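Local coordinates for cytochrome C' (Rhodopseudomonas palustris, PDB 1MQV), which binds a covalently attached, high-spin heme c without a sixth iron ligand and is linked to electron transfer, though its exact function is unknown, at residues P52-K60 with I71-F82. The protein carries 3 engineered substitutions. Sequence-based numbering, arbitrary orientation.
Engineered in segment 71-82: Phe72 (natural residue Trp). With HEC (heme c), chain C.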
loop_
_atom_site.group_PDB
_atom_site.type_symbol
_atom_site.label_atom_id
_atom_site.label_comp_id
_atom_site.label_asym_id
_atom_site.label_seq_id
_atom_site.Cartn_x
_atom_site.Cartn_y
_atom_site.Cartn_z
ATOM N N PRO A 52 0.396 -7.067 7.733
ATOM C CA PRO A 52 1.436 -7.625 8.608
ATOM C C PRO A 52 1.153 -9.019 9.111
ATOM O O PRO A 52 2.073 -9.736 9.472
ATOM C CB PRO A 52 1.472 -6.639 9.760
ATOM C CG PRO A 52 1.252 -5.329 9.031
ATOM C CD PRO A 52 0.064 -5.685 8.147
ATOM N N ALA A 53 -0.125 -9.389 9.148
ATOM C CA ALA A 53 -0.483 -10.705 9.649
ATOM C C ALA A 53 -0.544 -11.772 8.543
ATOM O O ALA A 53 -0.832 -12.934 8.824
ATOM C CB ALA A 53 -1.809 -10.626 10.382
ATOM N N LEU A 54 -0.212 -11.406 7.312
ATOM C CA LEU A 54 -0.318 -12.372 6.190
ATOM C C LEU A 54 0.945 -12.856 5.473
ATOM O O LEU A 54 0.871 -13.320 4.319
ATOM C CB LEU A 54 -1.292 -11.787 5.164
ATOM C CG LEU A 54 -2.649 -11.408 5.678
ATOM C CD1 LEU A 54 -3.431 -10.756 4.506
ATOM C CD2 LEU A 54 -3.393 -12.668 6.134
ATOM N N PHE A 55 2.115 -12.713 6.107
ATOM C CA PHE A 55 3.356 -13.168 5.502
ATOM C C PHE A 55 4.095 -14.153 6.425
ATOM O O PHE A 55 5.152 -13.860 6.955
ATOM C CB PHE A 55 4.286 -11.973 5.155
ATOM C CG PHE A 55 3.789 -11.142 3.990
ATOM C CD1 PHE A 55 2.803 -10.163 4.189
ATOM C CD2 PHE A 55 4.256 -11.374 2.691
ATOM C CE1 PHE A 55 2.290 -9.439 3.118
ATOM C CE2 PHE A 55 3.743 -10.641 1.601
ATOM C CZ PHE A 55 2.757 -9.670 1.827
ATOM N N PRO A 56 3.538 -15.357 6.616
ATOM C CA PRO A 56 4.197 -16.341 7.490
ATOM C C PRO A 56 5.367 -17.041 6.804
ATOM O O PRO A 56 5.343 -17.262 5.602
ATOM C CB PRO A 56 3.066 -17.321 7.817
ATOM C CG PRO A 56 2.285 -17.363 6.493
ATOM C CD PRO A 56 2.318 -15.904 5.978
ATOM N N ALA A 57 6.401 -17.392 7.569
ATOM C CA ALA A 57 7.542 -18.087 6.977
ATOM C C ALA A 57 7.130 -19.439 6.323
ATOM O O ALA A 57 7.761 -19.879 5.365
ATOM C CB ALA A 57 8.632 -18.302 8.043
ATOM N N ASP A 58 6.074 -20.090 6.812
ATOM C CA ASP A 58 5.679 -21.366 6.194
ATOM C C ASP A 58 5.044 -21.176 4.808
ATOM O O ASP A 58 4.578 -22.126 4.180
ATOM C CB ASP A 58 4.760 -22.202 7.112
ATOM C CG ASP A 58 3.506 -21.476 7.532
ATOM O OD1 ASP A 58 2.934 -20.743 6.711
ATOM O OD2 ASP A 58 3.073 -21.653 8.691
ATOM N N SER A 59 5.022 -19.940 4.328
ATOM C CA SER A 59 4.486 -19.705 3.018
ATOM C C SER A 59 5.613 -19.232 2.098
ATOM O O SER A 59 5.368 -18.811 0.948
ATOM C CB SER A 59 3.384 -18.667 3.079
ATOM O OG SER A 59 3.851 -17.458 2.529
ATOM N N LYS A 60 6.857 -19.313 2.570
ATOM C CA LYS A 60 7.981 -18.858 1.734
ATOM C C LYS A 60 8.220 -19.776 0.515
ATOM O O LYS A 60 8.882 -19.394 -0.456
ATOM C CB LYS A 60 9.273 -18.705 2.565
ATOM C CG LYS A 60 9.972 -19.982 2.989
ATOM C CD LYS A 60 11.297 -19.671 3.706
ATOM C CE LYS A 60 11.083 -18.925 5.018
ATOM N NZ LYS A 60 12.232 -19.044 5.982
ATOM N N ILE A 71 12.226 -11.120 2.836
ATOM C CA ILE A 71 11.272 -10.698 3.845
ATOM C C ILE A 71 11.540 -11.343 5.202
ATOM O O ILE A 71 11.521 -10.672 6.236
ATOM C CB ILE A 71 9.852 -11.077 3.403
ATOM C CG1 ILE A 71 9.488 -10.203 2.182
ATOM C CG2 ILE A 71 8.868 -10.973 4.610
ATOM C CD1 ILE A 71 8.199 -10.603 1.467
ATOM N N PHE A 72 11.809 -12.644 5.209
ATOM C CA PHE A 72 12.007 -13.328 6.473
ATOM C C PHE A 72 13.346 -13.130 7.159
ATOM O O PHE A 72 13.541 -13.577 8.294
ATOM C CB PHE A 72 11.649 -14.806 6.289
ATOM C CG PHE A 72 10.269 -14.977 5.735
ATOM C CD1 PHE A 72 9.165 -14.662 6.518
ATOM C CD2 PHE A 72 10.075 -15.254 4.387
ATOM C CE1 PHE A 72 7.906 -14.606 5.963
ATOM C CE2 PHE A 72 8.813 -15.199 3.829
ATOM C CZ PHE A 72 7.729 -14.872 4.613
ATOM N N GLU A 73 14.245 -12.429 6.485
ATOM C CA GLU A 73 15.552 -12.131 7.045
ATOM C C GLU A 73 15.580 -10.708 7.519
ATOM O O GLU A 73 16.581 -10.279 8.055
ATOM C CB GLU A 73 16.660 -12.274 6.011
ATOM C CG GLU A 73 17.070 -13.702 5.699
ATOM C CD GLU A 73 18.265 -13.757 4.759
ATOM O OE1 GLU A 73 19.365 -13.311 5.161
ATOM O OE2 GLU A 73 18.102 -14.234 3.613
ATOM N N ASP A 74 14.499 -9.976 7.282
ATOM C CA ASP A 74 14.419 -8.579 7.700
ATOM C C ASP A 74 12.952 -8.307 8.007
ATOM O O ASP A 74 12.405 -7.274 7.597
ATOM C CB ASP A 74 14.864 -7.682 6.562
ATOM C CG ASP A 74 15.901 -6.680 7.002
ATOM O OD1 ASP A 74 15.820 -6.225 8.169
ATOM O OD2 ASP A 74 16.785 -6.349 6.183
ATOM N N LYS A 75 12.324 -9.221 8.753
ATOM C CA LYS A 75 10.893 -9.099 8.998
ATOM C C LYS A 75 10.464 -7.861 9.747
ATOM O O LYS A 75 9.429 -7.313 9.423
ATOM C CB LYS A 75 10.324 -10.336 9.706
ATOM C CG LYS A 75 8.777 -10.449 9.590
ATOM C CD LYS A 75 8.349 -10.764 8.153
ATOM C CE LYS A 75 6.812 -10.806 7.988
ATOM N NZ LYS A 75 6.083 -11.409 9.136
ATOM N N ALA A 76 11.247 -7.427 10.736
ATOM C CA ALA A 76 10.869 -6.229 11.502
ATOM C C ALA A 76 10.800 -5.021 10.572
ATOM O O ALA A 76 9.868 -4.216 10.649
ATOM C CB ALA A 76 11.879 -5.968 12.607
ATOM N N LYS A 77 11.788 -4.897 9.695
ATOM C CA LYS A 77 11.813 -3.806 8.735
ATOM C C LYS A 77 10.631 -3.890 7.792
ATOM O O LYS A 77 9.993 -2.875 7.515
ATOM C CB LYS A 77 13.128 -3.829 7.944
ATOM C CG LYS A 77 13.195 -2.860 6.750
ATOM C CD LYS A 77 14.498 -3.056 5.980
ATOM C CE LYS A 77 14.536 -2.232 4.705
ATOM N NZ LYS A 77 15.725 -2.612 3.884
ATOM N N PHE A 78 10.329 -5.098 7.295
ATOM C CA PHE A 78 9.211 -5.283 6.369
ATOM C C PHE A 78 7.910 -4.882 7.066
ATOM O O PHE A 78 7.157 -4.068 6.507
ATOM C CB PHE A 78 9.199 -6.762 5.889
ATOM C CG PHE A 78 7.991 -7.152 5.075
ATOM C CD1 PHE A 78 7.954 -6.904 3.693
ATOM C CD2 PHE A 78 6.954 -7.858 5.663
ATOM C CE1 PHE A 78 6.892 -7.378 2.918
ATOM C CE2 PHE A 78 5.882 -8.342 4.887
ATOM C CZ PHE A 78 5.862 -8.100 3.511
ATOM N N ASP A 79 7.646 -5.416 8.280
ATOM C CA ASP A 79 6.432 -5.095 9.035
ATOM C C ASP A 79 6.289 -3.583 9.260
ATOM O O ASP A 79 5.213 -3.010 9.120
ATOM C CB ASP A 79 6.440 -5.731 10.429
ATOM C CG ASP A 79 6.284 -7.236 10.398
ATOM O OD1 ASP A 79 5.940 -7.801 9.334
ATOM O OD2 ASP A 79 6.484 -7.841 11.460
ATOM N N ASP A 80 7.393 -2.946 9.632
ATOM C CA ASP A 80 7.369 -1.516 9.903
ATOM C C ASP A 80 7.135 -0.622 8.671
ATOM O O ASP A 80 6.668 0.521 8.814
ATOM C CB ASP A 80 8.668 -1.120 10.620
ATOM C CG ASP A 80 8.757 -1.732 12.041
ATOM O OD1 ASP A 80 7.834 -2.455 12.469
ATOM O OD2 ASP A 80 9.747 -1.495 12.756
ATOM N N LEU A 81 7.425 -1.138 7.477
ATOM C CA LEU A 81 7.223 -0.354 6.261
ATOM C C LEU A 81 5.710 -0.341 6.035
ATOM O O LEU A 81 5.169 0.602 5.473
ATOM C CB LEU A 81 7.944 -0.974 5.040
ATOM C CG LEU A 81 8.711 -0.049 4.082
ATOM C CD1 LEU A 81 7.919 1.230 3.800
ATOM C CD2 LEU A 81 10.051 0.305 4.732
ATOM N N PHE A 82 5.007 -1.408 6.425
ATOM C CA PHE A 82 3.568 -1.345 6.244
ATOM C C PHE A 82 3.021 -0.365 7.287
ATOM O O PHE A 82 2.059 0.368 7.026
ATOM C CB PHE A 82 2.884 -2.689 6.460
ATOM C CG PHE A 82 2.895 -3.558 5.259
ATOM C CD1 PHE A 82 2.230 -3.175 4.095
ATOM C CD2 PHE A 82 3.490 -4.810 5.314
ATOM C CE1 PHE A 82 2.144 -4.028 3.007
ATOM C CE2 PHE A 82 3.407 -5.671 4.224
ATOM C CZ PHE A 82 2.734 -5.282 3.077
HETATM FE FE HEC C . 2.744 -3.896 -2.895
HETATM C CHA HEC C . 2.168 -6.852 -4.399
HETATM C CHB HEC C . 0.405 -2.430 -4.916
HETATM C CHC HEC C . 2.733 -1.137 -0.934
HETATM C CHD HEC C . 4.817 -5.470 -0.504
HETATM N NA HEC C . 1.508 -4.534 -4.408
HETATM C C1A HEC C . 1.442 -5.816 -4.861
HETATM C C2A HEC C . 0.491 -5.882 -5.907
HETATM C C3A HEC C . -0.032 -4.601 -6.115
HETATM C C4A HEC C . 0.638 -3.778 -5.133
HETATM C CMA HEC C . -1.021 -4.025 -7.079
HETATM C CAA HEC C . 0.170 -7.125 -6.728
HETATM C CBA HEC C . -0.946 -7.895 -6.058
HETATM C CGA HEC C . -1.444 -9.045 -6.943
HETATM O O1A HEC C . -2.491 -8.868 -7.574
HETATM O O2A HEC C . -0.780 -10.098 -6.994
HETATM N NB HEC C . 1.814 -2.189 -2.938
HETATM C C1B HEC C . 0.970 -1.667 -3.903
HETATM C C2B HEC C . 0.666 -0.233 -3.705
HETATM C C3B HEC C . 1.325 0.131 -2.596
HETATM C C4B HEC C . 2.011 -1.095 -2.095
HETATM C CMB HEC C . -0.212 0.614 -4.676
HETATM C CAB HEC C . 1.396 1.450 -1.967
HETATM C CBB HEC C . 0.268 2.235 -1.683
HETATM N NC HEC C . 3.525 -3.446 -1.088
HETATM C C1C HEC C . 3.446 -2.225 -0.420
HETATM C C2C HEC C . 4.243 -2.210 0.746
HETATM C C3C HEC C . 4.879 -3.415 0.898
HETATM C C4C HEC C . 4.400 -4.177 -0.296
HETATM C CMC HEC C . 4.534 -0.943 1.619
HETATM C CAC HEC C . 5.859 -3.924 1.846
HETATM C CBC HEC C . 5.927 -3.294 3.174
HETATM N ND HEC C . 3.410 -5.772 -2.488
HETATM C C1D HEC C . 4.325 -6.257 -1.589
HETATM C C2D HEC C . 4.648 -7.677 -1.842
HETATM C C3D HEC C . 3.896 -8.023 -2.939
HETATM C C4D HEC C . 3.107 -6.859 -3.334
HETATM C CMD HEC C . 5.452 -8.540 -0.825
HETATM C CAD HEC C . 3.839 -9.503 -3.551
HETATM C CBD HEC C . 2.608 -10.157 -2.855
HETATM C CGD HEC C . 2.557 -11.647 -3.184
HETATM O O1D HEC C . 2.752 -11.935 -4.373
HETATM O O2D HEC C . 2.343 -12.476 -2.278
HETATM O O HOH W 1 3.199 -11.942 8.702
HETATM O O HOH W 2 6.598 -13.968 9.540
#
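Phe55 and Phe78 form the tight heart of this contact, an edge-to-face (T-shaped) pair with ring centroids 4.8 Å apart and planes at 75°. Phe78 brings its CE2–CZ edge, with CZ over the centre of one Phe55 face; holding CG anti to its backbone N (chi1 172°) sends the Phe78 ring from the helix toward the loop. Further round the Phe55 ring, CE1 meets Phe82 CE2 at 4.1 Å, and Phe55 CE2 lies 3.6 Å from the heme methyl CMD. Phe82 in turn lays a ring face against the heme substituent carbon CBC; with Phe55 and Phe78 it forms part of the heme pocket. Cutting Phe55 back to an alanine would probably leave the Phe78 edge without the face it packs on and open a gap beside the heme methyl and Phe82, giving the Phe78 ring room to shift.

Phe72, an engineered replacement of tryptophan, is sandwiched between Ile71 CG2 on one face and Ala57 on the other, where Ala57 CA makes a CH-pi contact 3.9 Å from the ring centroid. Its CE1 edge points at Phe55 O, near the ring plane, while Lys60 lays its aliphatic CB and CE obliquely along the CD2–CE2 side.

The polar side is looser and watery. Lys75 NZ reaches Phe55 O directly only through a weak 3.4 Å hydrogen bond, but two waters also bridge the segments: one joins NZ to Pro52 O and Phe55 N, the other joins NZ to Phe55 O. Lys75 NZ also makes a long salt bridge, 3.6 Å, to Asp79 OD1 of its own helix.

The contact folds the loop after helix 34-50 onto the first turns of helix 75-95 and the residues that lead into it, in the four-helix bundle; Arg8 of helix 4-27 touches Phe55, while Cys116 and Phe120 of helix 99-120 pack against Phe78.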